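Local coordinates for protein putative cyclohexadienyl dehydrogenase and ADH prephenate dehydrogenase (Rhizobium meliloti, PDB 4WJI) that probably catalyses the oxidative decarboxylation of prephenate to 4-hydroxyphenylpyruvate in tyrosine biosynthesis, and is captured here with NADP and tyrosine bound, at residues A65-S71 and A92-V97; R143-P149 and M171-P177; A185-L190 and A245-L250. All coordinates share one frame; numbering follows the deposited sequence.

Interaction 1: residues A65-S71 and A92-V97; sequences ADLVVVS and AIVTDV. With NAP (NADP nicotinamide-adenine-dinucleotide phosphate), chain B.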
loop_
_atom_site.group_PDB
_atom_site.type_symbol
_atom_site.label_atom_id
_atom_site.label_comp_id
_atom_site.label_asym_id
_atom_site.label_seq_id
_atom_site.Cartn_x
_atom_site.Cartn_y
_atom_site.Cartn_z
ATOM N N ALA A 65 5.408 14.332 37.889
ATOM C CA ALA A 65 5.946 13.587 36.748
ATOM C C ALA A 65 7.157 14.275 36.119
ATOM O O ALA A 65 7.158 15.484 35.898
ATOM C CB ALA A 65 4.873 13.351 35.700
ATOM N N ASP A 66 8.179 13.493 35.847
ATOM C CA ASP A 66 9.406 13.978 35.228
ATOM C C ASP A 66 9.262 14.084 33.722
ATOM O O ASP A 66 9.837 14.998 33.104
ATOM C CB ASP A 66 10.571 13.027 35.558
ATOM C CG ASP A 66 10.767 12.872 37.047
ATOM O OD1 ASP A 66 11.230 13.858 37.709
ATOM O OD2 ASP A 66 10.332 11.803 37.572
ATOM N N LEU A 67 8.504 13.152 33.114
ATOM C CA LEU A 67 8.232 13.153 31.669
ATOM C C LEU A 67 6.711 12.956 31.508
ATOM O O LEU A 67 6.121 12.086 32.160
ATOM C CB LEU A 67 8.964 12.011 30.968
ATOM C CG LEU A 67 8.684 11.902 29.465
ATOM C CD1 LEU A 67 9.185 13.115 28.730
ATOM C CD2 LEU A 67 9.337 10.636 28.960
ATOM N N VAL A 68 6.094 13.805 30.672
ATOM C CA VAL A 68 4.684 13.721 30.330
ATOM C C VAL A 68 4.597 13.548 28.829
ATOM O O VAL A 68 5.146 14.372 28.070
ATOM C CB VAL A 68 3.949 15.015 30.719
ATOM C CG1 VAL A 68 2.494 14.963 30.319
ATOM C CG2 VAL A 68 4.095 15.262 32.211
ATOM N N VAL A 69 4.006 12.420 28.394
ATOM C CA VAL A 69 3.896 12.132 26.956
ATOM C C VAL A 69 2.428 12.234 26.588
ATOM O O VAL A 69 1.590 11.460 27.088
ATOM C CB VAL A 69 4.394 10.692 26.649
ATOM C CG1 VAL A 69 4.353 10.420 25.148
ATOM C CG2 VAL A 69 5.772 10.453 27.185
ATOM N N VAL A 70 2.134 13.154 25.675
ATOM C CA VAL A 70 0.769 13.399 25.215
ATOM C C VAL A 70 0.575 12.669 23.862
ATOM O O VAL A 70 1.267 12.987 22.900
ATOM C CB VAL A 70 0.493 14.901 25.082
ATOM C CG1 VAL A 70 -0.927 15.134 24.582
ATOM C CG2 VAL A 70 0.726 15.607 26.411
ATOM N N SER A 71 -0.344 11.704 23.833
ATOM C CA SER A 71 -0.620 10.832 22.661
ATOM C C SER A 71 -2.116 10.808 22.364
ATOM O O SER A 71 -2.781 9.806 22.525
ATOM C CB SER A 71 -0.097 9.377 22.876
ATOM O OG SER A 71 1.288 9.374 23.298
ATOM N N ALA A 92 9.753 19.635 34.708
ATOM C CA ALA A 92 9.095 18.550 33.955
ATOM C C ALA A 92 9.383 18.721 32.462
ATOM O O ALA A 92 9.461 19.854 31.954
ATOM C CB ALA A 92 7.576 18.550 34.222
ATOM N N ILE A 93 9.493 17.594 31.765
ATOM C CA ILE A 93 9.585 17.595 30.304
ATOM C C ILE A 93 8.225 17.150 29.765
ATOM O O ILE A 93 7.702 16.106 30.146
ATOM C CB ILE A 93 10.679 16.655 29.779
ATOM C CG1 ILE A 93 12.051 17.048 30.317
ATOM C CG2 ILE A 93 10.691 16.683 28.250
ATOM C CD1 ILE A 93 13.146 16.047 30.054
ATOM N N VAL A 94 7.647 17.990 28.900
ATOM C CA VAL A 94 6.405 17.687 28.229
ATOM C C VAL A 94 6.693 17.428 26.772
ATOM O O VAL A 94 7.347 18.239 26.109
ATOM C CB VAL A 94 5.366 18.830 28.346
ATOM C CG1 VAL A 94 4.101 18.493 27.573
ATOM C CG2 VAL A 94 5.007 19.054 29.773
ATOM N N THR A 95 6.237 16.269 26.271
ATOM C CA THR A 95 6.431 15.909 24.866
ATOM C C THR A 95 5.112 15.370 24.316
ATOM O O THR A 95 4.140 15.156 25.023
ATOM C CB THR A 95 7.593 14.879 24.680
ATOM O OG1 THR A 95 7.913 14.758 23.294
ATOM C CG2 THR A 95 7.233 13.529 25.233
ATOM N N ASP A 96 5.074 15.244 23.029
ATOM C CA ASP A 96 3.940 14.698 22.359
ATOM C C ASP A 96 4.409 13.810 21.241
ATOM O O ASP A 96 5.625 13.582 20.979
ATOM C CB ASP A 96 3.053 15.825 21.818
ATOM C CG ASP A 96 3.553 16.344 20.477
ATOM O OD1 ASP A 96 4.734 16.728 20.445
ATOM O OD2 ASP A 96 2.795 16.350 19.430
ATOM N N VAL A 97 3.459 13.200 20.607
ATOM C CA VAL A 97 3.756 12.292 19.488
ATOM C C VAL A 97 2.940 12.628 18.219
ATOM O O VAL A 97 2.838 11.813 17.317
ATOM C CB VAL A 97 3.472 10.850 19.912
ATOM C CG1 VAL A 97 4.420 10.413 21.014
ATOM C CG2 VAL A 97 2.020 10.646 20.330
HETATM P PA NAP B . -5.739 6.156 19.252
HETATM O O1A NAP B . -5.250 4.759 19.268
HETATM O O2A NAP B . -7.067 6.513 18.675
HETATM O O5B NAP B . -5.731 6.691 20.765
HETATM C C5B NAP B . -6.342 7.936 21.085
HETATM C C4B NAP B . -6.114 8.331 22.543
HETATM O O4B NAP B . -6.485 9.697 22.692
HETATM C C3B NAP B . -7.009 7.572 23.507
HETATM O O3B NAP B . -6.431 7.519 24.801
HETATM C C2B NAP B . -8.226 8.453 23.605
HETATM O O2B NAP B . -8.882 8.316 24.834
HETATM C C1B NAP B . -7.608 9.823 23.546
HETATM N N9A NAP B . -8.470 10.943 23.078
HETATM C C8A NAP B . -9.193 11.007 21.972
HETATM N N7A NAP B . -9.801 12.153 21.799
HETATM C C5A NAP B . -9.450 12.893 22.887
HETATM C C6A NAP B . -9.778 14.200 23.303
HETATM N N6A NAP B . -10.592 14.982 22.568
HETATM N N1A NAP B . -9.234 14.630 24.422
HETATM C C2A NAP B . -8.431 13.841 25.114
HETATM N N3A NAP B . -8.077 12.604 24.817
HETATM C C4A NAP B . -8.614 12.154 23.690
HETATM O O3 NAP B . -4.644 7.128 18.600
HETATM P PN NAP B . -3.081 6.985 18.302
HETATM O O1N NAP B . -2.992 6.272 17.049
HETATM O O2N NAP B . -2.365 6.494 19.477
HETATM O O5D NAP B . -2.679 8.515 17.979
HETATM C C5D NAP B . -2.324 9.430 18.986
HETATM C C4D NAP B . -1.432 10.506 18.374
HETATM O O4D NAP B . -0.334 9.872 17.751
HETATM C C3D NAP B . -2.100 11.308 17.298
HETATM O O3D NAP B . -1.733 12.672 17.419
HETATM C C2D NAP B . -1.581 10.725 16.005
HETATM O O2D NAP B . -1.577 11.705 14.999
HETATM C C1D NAP B . -0.163 10.364 16.444
HETATM N N1N NAP B . 0.463 9.246 15.720
HETATM C C2N NAP B . -0.268 8.218 15.283
HETATM C C3N NAP B . 0.311 7.173 14.604
HETATM C C7N NAP B . -0.462 5.995 14.058
HETATM O O7N NAP B . 0.043 5.315 13.206
HETATM N N7N NAP B . -1.659 5.767 14.549
HETATM C C4N NAP B . 1.665 7.211 14.401
HETATM C C5N NAP B . 2.389 8.268 14.886
HETATM C C6N NAP B . 1.774 9.310 15.525
HETATM P P2B NAP B . -10.280 7.531 24.963
HETATM O O1X NAP B . -10.126 6.257 24.202
HETATM O O2X NAP B . -10.421 7.325 26.444
HETATM O O3X NAP B . -11.390 8.377 24.368
#
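Thr95 N donates to Val68 O at 2.8 Å, almost straight on to the carbonyl oxygen, and this bond sits midway along two neighbouring parallel strands of the Rossmann-type nucleotide-binding domain. Helix 77-84 connects strands 67-70 and 93-96 in a beta-alpha-beta unit. Ile93 N to Asp66 O opens the ladder; Val68 and Val70 then donate through N to Ile93 O and Thr95 O (Val70 N to Thr95 O 2.9 Å) and accept at O from Thr95 N and Val97 N. The ladder slackens at its C-terminal end, where Val97 N to Val70 O is a weak bond of 3.2 Å.

Beta-branched side chains suit the extended backbone, and their aliphatic surface suits the burial. Val69 and Thr95 stand side by side, Val69 CG2 lying 3.9 Å from Thr95 CG2. With OG1 of Thr95 opposite its backbone N (chi1 -169°), the methyl faces the valine and the hydroxyl is left to bond Val119 O on the next strand. Leu67 CD1 packs on Ile93 CG2, while on the reverse face Val70 and Val94 both meet Met108 of helix 102-108. Asp96 sends its carboxylate away from Val70, to Lys101 and to backbone amides of Gly98 and Gly121.

Past the strand ends lies the NADP pocket. Val97 CG2 touches Ser71 OG at 3.3 Å, and Val97 O approaches C6N of the nicotinamide ring at 3.3 Å.

Interaction 2: residues R143-P149 and M171-P177; sequences RWCILTP and MVDEMDP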
loop_
_atom_site.group_PDB
_atom_site.type_symbol
_atom_site.label_atom_id
_atom_site.label_comp_id
_atom_site.label_asym_id
_atom_site.label_seq_id
_atom_site.Cartn_x
_atom_site.Cartn_y
_atom_site.Cartn_z
ATOM N N ARG A 143 12.850 2.374 13.462
ATOM C CA ARG A 143 12.116 3.474 12.899
ATOM C C ARG A 143 12.821 4.792 13.264
ATOM O O ARG A 143 13.645 4.839 14.169
ATOM C CB ARG A 143 10.720 3.480 13.509
ATOM C CG ARG A 143 9.920 2.233 13.250
ATOM C CD ARG A 143 9.154 2.295 11.974
ATOM N NE ARG A 143 9.949 1.974 10.832
ATOM C CZ ARG A 143 10.100 0.734 10.339
ATOM N NH1 ARG A 143 10.851 0.518 9.283
ATOM N NH2 ARG A 143 9.638 -0.305 10.967
ATOM N N TRP A 144 12.454 5.857 12.579
ATOM C CA TRP A 144 12.872 7.194 12.888
ATOM C C TRP A 144 11.868 7.880 13.811
ATOM O O TRP A 144 10.665 7.540 13.810
ATOM C CB TRP A 144 13.018 8.053 11.586
ATOM C CG TRP A 144 14.243 7.708 10.846
ATOM C CD1 TRP A 144 14.366 6.749 9.865
ATOM C CD2 TRP A 144 15.507 8.267 11.022
ATOM N NE1 TRP A 144 15.666 6.672 9.444
ATOM C CE2 TRP A 144 16.392 7.586 10.160
ATOM C CE3 TRP A 144 16.015 9.250 11.876
ATOM C CZ2 TRP A 144 17.740 7.878 10.103
ATOM C CZ3 TRP A 144 17.361 9.526 11.813
ATOM C CH2 TRP A 144 18.203 8.845 10.931
ATOM N N CYS A 145 12.387 8.821 14.609
ATOM C CA CYS A 145 11.565 9.744 15.403
ATOM C C CYS A 145 12.126 11.147 15.185
ATOM O O CYS A 145 13.353 11.335 15.151
ATOM C CB CYS A 145 11.586 9.369 16.870
ATOM S SG CYS A 145 10.588 10.512 17.841
ATOM N N ILE A 146 11.230 12.103 14.962
ATOM C CA ILE A 146 11.623 13.483 14.709
ATOM C C ILE A 146 11.244 14.334 15.913
ATOM O O ILE A 146 10.088 14.358 16.340
ATOM C CB ILE A 146 10.954 14.050 13.422
ATOM C CG1 ILE A 146 11.311 13.220 12.174
ATOM C CG2 ILE A 146 11.305 15.511 13.227
ATOM C CD1 ILE A 146 10.469 13.529 10.961
ATOM N N LEU A 147 12.227 15.031 16.449
ATOM C CA LEU A 147 11.991 16.062 17.471
ATOM C C LEU A 147 12.027 17.440 16.870
ATOM O O LEU A 147 12.825 17.704 15.965
ATOM C CB LEU A 147 13.031 15.956 18.581
ATOM C CG LEU A 147 13.213 14.614 19.283
ATOM C CD1 LEU A 147 14.290 14.672 20.377
ATOM C CD2 LEU A 147 11.882 14.117 19.819
ATOM N N THR A 148 11.171 18.336 17.377
ATOM C CA THR A 148 11.113 19.697 16.796
ATOM C C THR A 148 11.171 20.761 17.947
ATOM O O THR A 148 10.219 21.509 18.168
ATOM C CB THR A 148 9.886 19.906 15.860
ATOM O OG1 THR A 148 8.674 19.875 16.625
ATOM C CG2 THR A 148 9.800 18.857 14.822
ATOM N N PRO A 149 12.287 20.790 18.728
ATOM C CA PRO A 149 12.357 21.758 19.840
ATOM C C PRO A 149 12.368 23.198 19.354
ATOM O O PRO A 149 13.135 23.529 18.475
ATOM C CB PRO A 149 13.690 21.449 20.511
ATOM C CG PRO A 149 14.410 20.531 19.633
ATOM C CD PRO A 149 13.538 20.038 18.549
HETATM N N MSE A 171 15.940 5.841 15.617
HETATM C CA MSE A 171 16.947 6.789 15.232
HETATM C C MSE A 171 16.262 8.132 15.336
HETATM O O MSE A 171 15.112 8.223 14.987
HETATM C CB MSE A 171 17.426 6.541 13.789
HETATM C CG MSE A 171 18.510 5.462 13.594
HETATM SE SE MSE A 171 18.240 4.475 11.905
HETATM C CE MSE A 171 16.851 3.645 13.065
ATOM N N VAL A 172 16.946 9.158 15.811
ATOM C CA VAL A 172 16.370 10.457 16.073
ATOM C C VAL A 172 16.984 11.581 15.224
ATOM O O VAL A 172 18.178 11.684 15.126
ATOM C CB VAL A 172 16.548 10.786 17.552
ATOM C CG1 VAL A 172 15.967 12.147 17.851
ATOM C CG2 VAL A 172 15.853 9.742 18.403
ATOM N N ASP A 173 16.132 12.402 14.634
ATOM C CA ASP A 173 16.527 13.596 13.905
ATOM C C ASP A 173 15.814 14.788 14.514
ATOM O O ASP A 173 14.733 14.663 15.002
ATOM C CB ASP A 173 16.054 13.545 12.455
ATOM C CG ASP A 173 17.040 12.938 11.524
ATOM O OD1 ASP A 173 18.216 12.948 11.820
ATOM O OD2 ASP A 173 16.618 12.422 10.455
ATOM N N GLU A 174 16.426 15.947 14.453
ATOM C CA GLU A 174 15.809 17.197 14.883
ATOM C C GLU A 174 15.582 18.092 13.689
ATOM O O GLU A 174 16.438 18.170 12.823
ATOM C CB GLU A 174 16.718 17.922 15.873
ATOM C CG GLU A 174 17.079 17.079 17.074
ATOM C CD GLU A 174 18.046 17.756 18.039
ATOM O OE1 GLU A 174 18.006 18.996 18.201
ATOM O OE2 GLU A 174 18.812 17.006 18.660
HETATM N N MSE A 175 14.453 18.770 13.656
HETATM C CA MSE A 175 14.188 19.751 12.618
HETATM C C MSE A 175 13.237 20.816 13.068
HETATM O O MSE A 175 12.608 20.710 14.084
HETATM C CB MSE A 175 13.740 19.150 11.278
HETATM C CG MSE A 175 12.381 18.499 11.406
HETATM SE SE MSE A 175 11.929 17.411 9.793
HETATM C CE MSE A 175 13.265 16.022 9.965
ATOM N N ASP A 176 13.147 21.864 12.267
ATOM C CA ASP A 176 12.194 22.937 12.494
ATOM C C ASP A 176 10.763 22.418 12.271
ATOM O O ASP A 176 10.531 21.606 11.389
ATOM C CB ASP A 176 12.547 24.127 11.554
ATOM C CG ASP A 176 11.334 24.964 11.091
ATOM O OD1 ASP A 176 10.832 25.860 11.828
ATOM O OD2 ASP A 176 10.913 24.770 9.936
ATOM N N PRO A 177 9.791 22.949 13.048
ATOM C CA PRO A 177 8.413 22.436 12.855
ATOM C C PRO A 177 7.810 22.667 11.477
ATOM O O PRO A 177 7.054 21.800 11.006
ATOM C CB PRO A 177 7.581 23.195 13.886
ATOM C CG PRO A 177 8.513 23.739 14.865
ATOM C CD PRO A 177 9.859 23.875 14.214
HETATM O O HOH W 1 13.769 22.603 15.888
#
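Met171 CB sits over one face of the Trp144 indole, 3.5 Å from the centroid of the six-membered ring and nearly above it; the selenium of this selenomethionine follows obliquely at 4.4 Å, a Met-aromatic contact. The two residues pair in parallel strands 144-147 and 171-174, which helix 155-167 links as a beta-alpha-beta unit at one margin of the mixed sheet. The indole is turned by chi2 of 90° so that it spreads across the neighbouring strand, and Trp144 CZ3 comes within 3.3 Å of Asp173 OD2, the carboxylate tilted 24° from the ring plane. Ile146 CG2 packs on Met175 CG at 3.7 Å.

Behind these side chains, five backbone bonds fix the register, from Met171 N to Arg143 O through to Met175 N to Leu147 O. On the opposite face Leu147 CD1 meets Val172 CG1 at 3.9 Å under helix 155-167, whose Arg162 pairs with the exposed Glu174.

Farther out, Lys215 of the second subunit forms a salt bridge with Asp173 OD2 and a cation-pi contact with Trp144; Tyr216 of that subunit bonds the same oxygen and meets the indole edge-to-face. Beyond the strand ends, one water donates to both Pro149 O (2.8 Å) and Met175 O (2.9 Å).

Interaction 3: residues A185-L190 and A245-L250; sequences AIVSHL and AILEML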
loop_
_atom_site.group_PDB
_atom_site.type_symbol
_atom_site.label_atom_id
_atom_site.label_comp_id
_atom_site.label_asym_id
_atom_site.label_seq_id
_atom_site.Cartn_x
_atom_site.Cartn_y
_atom_site.Cartn_z
ATOM N N ALA A 185 3.777 16.152 4.997
ATOM C CA ALA A 185 2.705 16.341 4.031
ATOM C C ALA A 185 2.890 15.422 2.833
ATOM O O ALA A 185 1.917 14.886 2.358
ATOM C CB ALA A 185 2.577 17.799 3.592
ATOM N N ILE A 186 4.132 15.241 2.373
ATOM C CA ILE A 186 4.362 14.360 1.211
ATOM C C ILE A 186 4.549 12.910 1.595
ATOM O O ILE A 186 4.056 12.061 0.862
ATOM C CB ILE A 186 5.482 14.891 0.269
ATOM C CG1 ILE A 186 5.621 14.022 -0.981
ATOM C CG2 ILE A 186 6.815 15.023 0.975
ATOM C CD1 ILE A 186 4.346 13.966 -1.836
ATOM N N VAL A 187 5.299 12.610 2.674
ATOM C CA VAL A 187 5.600 11.182 2.983
ATOM C C VAL A 187 4.469 10.493 3.723
ATOM O O VAL A 187 4.445 9.248 3.794
ATOM C CB VAL A 187 6.909 10.903 3.787
ATOM C CG1 VAL A 187 8.154 11.293 3.008
ATOM C CG2 VAL A 187 6.881 11.537 5.173
ATOM N N SER A 188 3.518 11.239 4.293
ATOM C CA SER A 188 2.466 10.613 5.089
ATOM C C SER A 188 1.065 11.128 4.789
ATOM O O SER A 188 0.155 10.354 4.551
ATOM C CB SER A 188 2.776 10.843 6.592
ATOM O OG SER A 188 1.777 10.237 7.403
ATOM N N HIS A 189 0.872 12.449 4.842
ATOM C CA HIS A 189 -0.465 12.968 4.783
ATOM C C HIS A 189 -1.116 12.824 3.410
ATOM O O HIS A 189 -2.233 12.323 3.325
ATOM C CB HIS A 189 -0.537 14.407 5.322
ATOM C CG HIS A 189 0.074 14.534 6.684
ATOM N ND1 HIS A 189 0.470 15.752 7.197
ATOM C CD2 HIS A 189 0.446 13.599 7.592
ATOM C CE1 HIS A 189 0.992 15.566 8.395
ATOM N NE2 HIS A 189 1.003 14.256 8.651
ATOM N N LEU A 190 -0.400 13.239 2.371
ATOM C CA LEU A 190 -0.894 13.036 1.008
ATOM C C LEU A 190 -1.150 11.565 0.718
ATOM O O LEU A 190 -2.230 11.212 0.222
ATOM C CB LEU A 190 0.016 13.694 -0.037
ATOM C CG LEU A 190 -0.491 13.599 -1.485
ATOM C CD1 LEU A 190 -1.782 14.383 -1.634
ATOM C CD2 LEU A 190 0.530 14.086 -2.490
ATOM N N ALA A 245 0.372 22.944 4.096
ATOM C CA ALA A 245 1.339 22.025 3.479
ATOM C C ALA A 245 0.649 20.921 2.691
ATOM O O ALA A 245 1.099 20.570 1.594
ATOM C CB ALA A 245 2.259 21.421 4.512
ATOM N N ILE A 246 -0.459 20.417 3.226
ATOM C CA ILE A 246 -1.235 19.436 2.514
ATOM C C ILE A 246 -1.753 19.991 1.182
ATOM O O ILE A 246 -1.712 19.307 0.144
ATOM C CB ILE A 246 -2.380 18.896 3.413
ATOM C CG1 ILE A 246 -1.776 17.982 4.499
ATOM C CG2 ILE A 246 -3.431 18.178 2.598
ATOM C CD1 ILE A 246 -2.746 17.554 5.568
ATOM N N LEU A 247 -2.327 21.194 1.205
ATOM C CA LEU A 247 -2.886 21.770 -0.020
ATOM C C LEU A 247 -1.785 21.976 -1.051
ATOM O O LEU A 247 -2.035 21.766 -2.251
ATOM C CB LEU A 247 -3.616 23.094 0.271
ATOM C CG LEU A 247 -4.927 22.917 1.011
ATOM C CD1 LEU A 247 -5.558 24.264 1.444
ATOM C CD2 LEU A 247 -5.948 22.121 0.231
ATOM N N GLU A 248 -0.586 22.367 -0.624
ATOM C CA GLU A 248 0.538 22.525 -1.569
ATOM C C GLU A 248 0.858 21.169 -2.235
ATOM O O GLU A 248 1.005 21.096 -3.484
ATOM C CB GLU A 248 1.793 23.091 -0.919
ATOM C CG GLU A 248 3.012 23.232 -1.836
HETATM N N MSE A 249 0.928 20.102 -1.455
HETATM C CA MSE A 249 1.257 18.794 -2.022
HETATM C C MSE A 249 0.123 18.267 -2.889
HETATM O O MSE A 249 0.408 17.641 -3.947
HETATM C CB MSE A 249 1.607 17.815 -0.898
HETATM C CG MSE A 249 2.870 18.240 -0.129
HETATM SE SE MSE A 249 4.435 18.442 -1.314
HETATM C CE MSE A 249 5.646 18.914 0.174
ATOM N N LEU A 250 -1.146 18.493 -2.492
ATOM C CA LEU A 250 -2.275 18.105 -3.339
ATOM C C LEU A 250 -2.206 18.814 -4.693
ATOM O O LEU A 250 -2.490 18.179 -5.726
ATOM C CB LEU A 250 -3.633 18.369 -2.702
ATOM C CG LEU A 250 -4.124 17.369 -1.694
ATOM C CD1 LEU A 250 -5.292 17.937 -0.923
ATOM C CD2 LEU A 250 -4.574 16.088 -2.377
#
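Ala185 and Met249 meet where two helices of the dimerization domain, 177-203 and 243-265, cross almost at a right angle: the short segments are inclined at 97° with their axes 9.7 Å apart. Apolar packing carries the contact. The small methyl of Ala185 fits where the backbones are nearest, Ala185 CA lying 5.2 Å from Ile246 CA, and its CB touches Ala245 CB at 3.8 Å and Met249 CG at the same distance. Met249 has an unbranched, flexible chain that can follow the first helix: its bend at chi2 (-57°) leads SE, selenium in this selenomethionine, to 4.0 Å from Ile186 CB, meeting that side chain roughly at right angles. Elsewhere along the crossing, Ile246 CD1 comes to 3.9 Å from His189 CB. Leu190 CD2 rests against Met249 CB at 4.2 Å. The side chains of Leu190 and Leu250 cross obliquely, though the 3.4 Å between Leu190 CD1 and Leu250 CD2 is a tight, somewhat doubtful approach.

Polar bonds run within the helices or out to other residues. Leu190 N bonds Ala185 O, an i to i+5 link marking a wider pi-type turn in the first helix. In that turn Ser188 faces away from the crossing: it touches the bound tyrosine, and its OG bonds Ser219 O of the second subunit. His189 also straddles two environments, its CB against Ile246 and its ring held by Asn242 through ND1 and, weakly, by Ser99 O through NE2.

With only van der Waals forces between the segments, shape fit probably governs the local packing, while Ser188 and His189 direct their polar groups to partners outside it.

Interactions 1 and 2 belong to one sheet: each is a parallel strand pair closed by a helical crossover, 65-71 with 92-97 in its buried interior and 143-149 with 171-177 at its margin. In the inner pair the side chains are mostly aliphatic across the strands and its end reaches the cofactor, whereas the outer one is partly exposed and puts an aromatic ring and a carboxylate against the second subunit. Interaction 3 is buried again but all helical, and rests on apolar packing, with no hydrogen bonds between its segments. Strand 171-174 is followed, after two residues, by helix 177-203, joining the regions of interactions 2 and 3, both of which touch the partner subunit.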